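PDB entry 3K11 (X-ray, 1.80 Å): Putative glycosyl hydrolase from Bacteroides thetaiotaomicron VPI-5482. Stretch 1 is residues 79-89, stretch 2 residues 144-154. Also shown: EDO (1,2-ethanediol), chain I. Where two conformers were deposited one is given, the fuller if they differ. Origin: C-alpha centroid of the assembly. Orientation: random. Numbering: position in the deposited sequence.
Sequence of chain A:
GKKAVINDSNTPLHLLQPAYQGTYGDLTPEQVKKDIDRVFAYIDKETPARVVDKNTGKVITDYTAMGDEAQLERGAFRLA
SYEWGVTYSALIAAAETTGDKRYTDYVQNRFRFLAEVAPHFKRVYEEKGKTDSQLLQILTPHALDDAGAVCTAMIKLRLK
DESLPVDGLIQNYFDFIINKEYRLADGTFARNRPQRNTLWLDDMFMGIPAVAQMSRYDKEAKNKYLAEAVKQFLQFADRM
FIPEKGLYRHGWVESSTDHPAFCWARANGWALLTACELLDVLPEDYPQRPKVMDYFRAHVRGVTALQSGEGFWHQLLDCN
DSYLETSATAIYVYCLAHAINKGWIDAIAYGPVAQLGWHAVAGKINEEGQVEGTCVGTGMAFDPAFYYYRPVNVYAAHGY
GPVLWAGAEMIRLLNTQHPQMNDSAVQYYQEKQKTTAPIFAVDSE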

# COMPACT_ATOMS: atom_id res chain seq x y z
N LEU A 79 29.73 10.03 24.45
CA LEU A 79 30.36 8.73 24.66
C LEU A 79 29.51 7.64 25.30
O LEU A 79 29.81 6.46 25.13
N ALA A 80 28.51 8.04 26.08
CA ALA A 80 27.74 7.05 26.84
C ALA A 80 26.26 7.16 26.64
O ALA A 80 25.47 6.74 27.50
N SER A 81 25.86 7.64 25.45
CA SER A 81 24.48 7.63 25.10
C SER A 81 24.12 6.19 24.65
O SER A 81 25.00 5.38 24.38
N TYR A 82 22.83 5.87 24.55
CA TYR A 82 22.50 4.52 24.08
C TYR A 82 22.94 4.33 22.64
O TYR A 82 23.36 3.24 22.27
N GLU A 83 22.90 5.42 21.87
CA GLU A 83 23.40 5.39 20.48
C GLU A 83 24.84 4.93 20.44
O GLU A 83 25.23 4.12 19.59
N TRP A 84 25.65 5.41 21.37
CA TRP A 84 27.05 4.98 21.36
C TRP A 84 27.21 3.59 21.93
O TRP A 84 28.14 2.89 21.54
N GLY A 85 26.31 3.16 22.83
CA GLY A 85 26.26 1.75 23.24
C GLY A 85 26.19 0.87 21.98
O GLY A 85 26.90 -0.15 21.85
N VAL A 86 25.37 1.28 21.03
CA VAL A 86 25.30 0.51 19.78
C VAL A 86 26.64 0.56 19.04
O VAL A 86 27.17 -0.47 18.55
N THR A 87 27.25 1.74 18.99
CA THR A 87 28.55 1.90 18.30
C THR A 87 29.60 0.99 18.91
O THR A 87 30.40 0.36 18.19
N TYR A 88 29.62 0.93 20.24
CA TYR A 88 30.62 0.06 20.89
C TYR A 88 30.43 -1.42 20.52
O TYR A 88 31.39 -2.13 20.25
N SER A 89 29.18 -1.89 20.56
CA SER A 89 28.88 -3.28 20.14
C SER A 89 29.25 -3.52 18.69
O SER A 89 29.81 -4.58 18.36
N LEU A 144 16.12 2.98 30.95
CA LEU A 144 16.92 1.98 30.26
C LEU A 144 17.83 2.61 29.17
O LEU A 144 18.93 2.08 28.88
N ASP A 145 17.37 3.73 28.60
CA ASP A 145 18.15 4.55 27.64
C ASP A 145 19.46 5.03 28.17
O ASP A 145 20.35 5.35 27.39
N ASP A 146 19.53 5.13 29.48
CA ASP A 146 20.74 5.62 30.17
C ASP A 146 21.70 4.50 30.49
O ASP A 146 22.77 4.79 30.99
N ALA A 147 21.35 3.23 30.22
CA ALA A 147 22.11 2.11 30.75
C ALA A 147 22.31 0.92 29.86
O ALA A 147 23.41 0.37 29.78
N GLY A 148 21.26 0.45 29.23
CA GLY A 148 21.30 -0.89 28.64
C GLY A 148 22.29 -1.20 27.53
O GLY A 148 23.12 -2.13 27.65
N ALA A 149 22.24 -0.40 26.47
CA ALA A 149 23.08 -0.60 25.30
C ALA A 149 24.55 -0.49 25.66
O ALA A 149 25.36 -1.25 25.16
N VAL A 150 24.89 0.48 26.53
CA VAL A 150 26.28 0.66 26.98
C VAL A 150 26.74 -0.48 27.88
O VAL A 150 27.80 -1.05 27.67
N CYS A 151 25.91 -0.83 28.85
CA CYS A 151 26.18 -1.96 29.73
C CYS A 151 26.41 -3.24 28.92
O CYS A 151 27.36 -3.99 29.18
N THR A 152 25.57 -3.47 27.90
CA THR A 152 25.69 -4.65 27.06
C THR A 152 27.07 -4.73 26.43
O THR A 152 27.72 -5.78 26.46
N ALA A 153 27.50 -3.64 25.80
CA ALA A 153 28.84 -3.60 25.17
C ALA A 153 29.99 -3.81 26.16
O ALA A 153 30.99 -4.47 25.83
N MSE A 154 29.86 -3.24 27.37
CA MSE A 154 30.89 -3.38 28.40
C MSE A 154 31.01 -4.83 28.85
O MSE A 154 32.10 -5.32 29.04

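The two helices, 82-89 and 148-154, run nearly side by side at 23° and come so close at Gly85 that its CA lies 3.9 Å from Val150 CA. A CB at Gly85 would point toward the other stretch and sit 2.5 Å from Ala149 C and 2.6 Å from Val150 N, so the absence of a side chain is what permits an axis-to-axis approach of 7.2 Å. Small residues line the opposing helix: Ala149 and Ala153, one turn apart, both point inward. Ala149 CB meets Tyr82 O at 3.5 Å and Tyr82 CB at 4.2 Å; Ala153 CB packs 3.6 Å from Tyr88 CB and 3.7 Å from Ser89 OG. Val150 (chi1 t) leaves its backbone sideways, yet its CG2 reaches Ser81 O at 3.4 Å and Gly85 CA at 3.7 Å, filling space beside the start of the first helix. Ser81 (p) turns away from the contact and caps that helix, its OG accepting from Trp84 N at 3.1 Å. Tyr88 (m) points in with its CB, while its OH donates to Leu79 O at 2.6 Å, tying the ring to the preceding loop. Tyr82 (p) lies against Asp145, whose O is near the ring plane at its edge and 3.4 Å from Tyr82 CB. Asp145 (m) binds 1,2-ethanediol, probably from the crystallisation liquor, through EDO O1 to OD1 (2.8 Å) and EDO O2 to OD2 (2.6 Å); EDO C1 also lies 3.5 Å from Tyr82 OH. No direct hydrogen bond crosses the contact, but waters do: water 3 accepts from Tyr82 N (2.9 Å) and donates to Asp145 O (3.2 Å), while water 4 accepts from Ser89 OG (2.7 Å) and donates to Gly85 O (3.1 Å) and Ala149 O (2.7 Å).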

# COMPACT_ATOMS: atom_id res chain seq x y z
CB LEU A 79 31.63 8.89 25.53
CG LEU A 79 32.87 9.54 24.92
CD1 LEU A 79 34.03 9.72 25.98
CD2 LEU A 79 33.41 8.67 23.80
CB ALA A 80 28.07 7.11 28.29
CB SER A 81 24.28 8.55 23.92
OG SER A 81 25.00 8.04 22.81
CB TYR A 82 21.02 4.21 24.26
CG TYR A 82 20.06 4.89 23.32
CD1 TYR A 82 19.80 4.34 22.07
CD2 TYR A 82 19.32 5.97 23.70
CE1 TYR A 82 18.90 4.91 21.22
CE2 TYR A 82 18.41 6.54 22.85
CZ TYR A 82 18.22 6.01 21.60
OH TYR A 82 17.26 6.52 20.73
CB GLU A 83 23.24 6.75 19.78
CG GLU A 83 21.82 7.28 19.71
CD GLU A 83 21.51 8.29 20.80
OE1 GLU A 83 21.64 7.96 21.97
OE2 GLU A 83 21.08 9.41 20.46
CB TRP A 84 27.97 6.05 22.01
CG TRP A 84 29.03 6.44 21.04
CD1 TRP A 84 30.36 6.27 21.16
CD2 TRP A 84 28.80 6.94 19.71
NE1 TRP A 84 30.98 6.68 20.02
CE2 TRP A 84 30.05 7.09 19.11
CE3 TRP A 84 27.65 7.26 18.98
CZ2 TRP A 84 30.19 7.58 17.82
CZ3 TRP A 84 27.79 7.74 17.68
CH2 TRP A 84 29.05 7.88 17.12
CB VAL A 86 24.13 1.00 18.87
CG1 VAL A 86 24.09 0.15 17.57
CG2 VAL A 86 22.81 0.97 19.62
CB THR A 87 29.00 3.35 18.34
OG1 THR A 87 28.05 4.16 17.64
CG2 THR A 87 30.43 3.53 17.72
CB TYR A 88 30.57 0.22 22.41
CG TYR A 88 30.95 1.60 22.90
CD1 TYR A 88 32.16 2.19 22.52
CD2 TYR A 88 30.12 2.30 23.76
CE1 TYR A 88 32.50 3.46 22.98
CE2 TYR A 88 30.46 3.57 24.21
CZ TYR A 88 31.65 4.14 23.84
OH TYR A 88 31.99 5.40 24.28
CB SER A 89 27.39 -3.66 20.39
OG SER A 89 27.17 -4.09 21.75
CB LEU A 144 16.03 0.92 29.63
CG LEU A 144 15.24 0.00 30.53
CD1 LEU A 144 14.46 -0.90 29.61
CD2 LEU A 144 16.19 -0.80 31.42
CB ASP A 145 17.46 5.87 27.33
CG ASP A 145 16.31 5.73 26.42
OD1 ASP A 145 16.10 4.63 25.89
OD2 ASP A 145 15.64 6.76 26.23
CB ASP A 146 20.36 6.27 31.50
CG ASP A 146 19.57 7.55 31.35
OD1 ASP A 146 19.67 8.20 30.29
OD2 ASP A 146 18.90 7.94 32.34
CB ALA A 147 21.44 1.63 32.09
CB ALA A 149 22.73 0.41 24.22
CB VAL A 150 26.49 2.02 27.67
CG1 VAL A 150 27.91 2.13 28.25
CG2 VAL A 150 26.25 3.16 26.66
CB CYS A 151 24.99 -2.18 30.67
SG CYS A 151 25.40 -3.34 32.02
CB THR A 152 24.60 -4.64 25.99
OG1 THR A 152 23.32 -4.70 26.65
CG2 THR A 152 24.70 -5.81 24.99
CB ALA A 153 29.02 -2.30 24.42
CB MSE A 154 30.59 -2.50 29.60
CG MSE A 154 30.86 -1.04 29.31
SE MSE A 154 30.47 0.04 30.90
CE MSE A 154 31.07 1.73 30.19
C1 EDO I . 14.84 5.62 23.16
O1 EDO I . 14.37 4.39 23.70
C2 EDO I . 13.71 6.63 23.24
O2 EDO I . 13.73 7.17 24.54
O HOH W 1 25.17 6.01 30.40
O HOH W 2 23.10 5.29 27.79
O HOH W 3 21.32 7.97 25.93
O HOH W 4 25.23 -2.57 22.84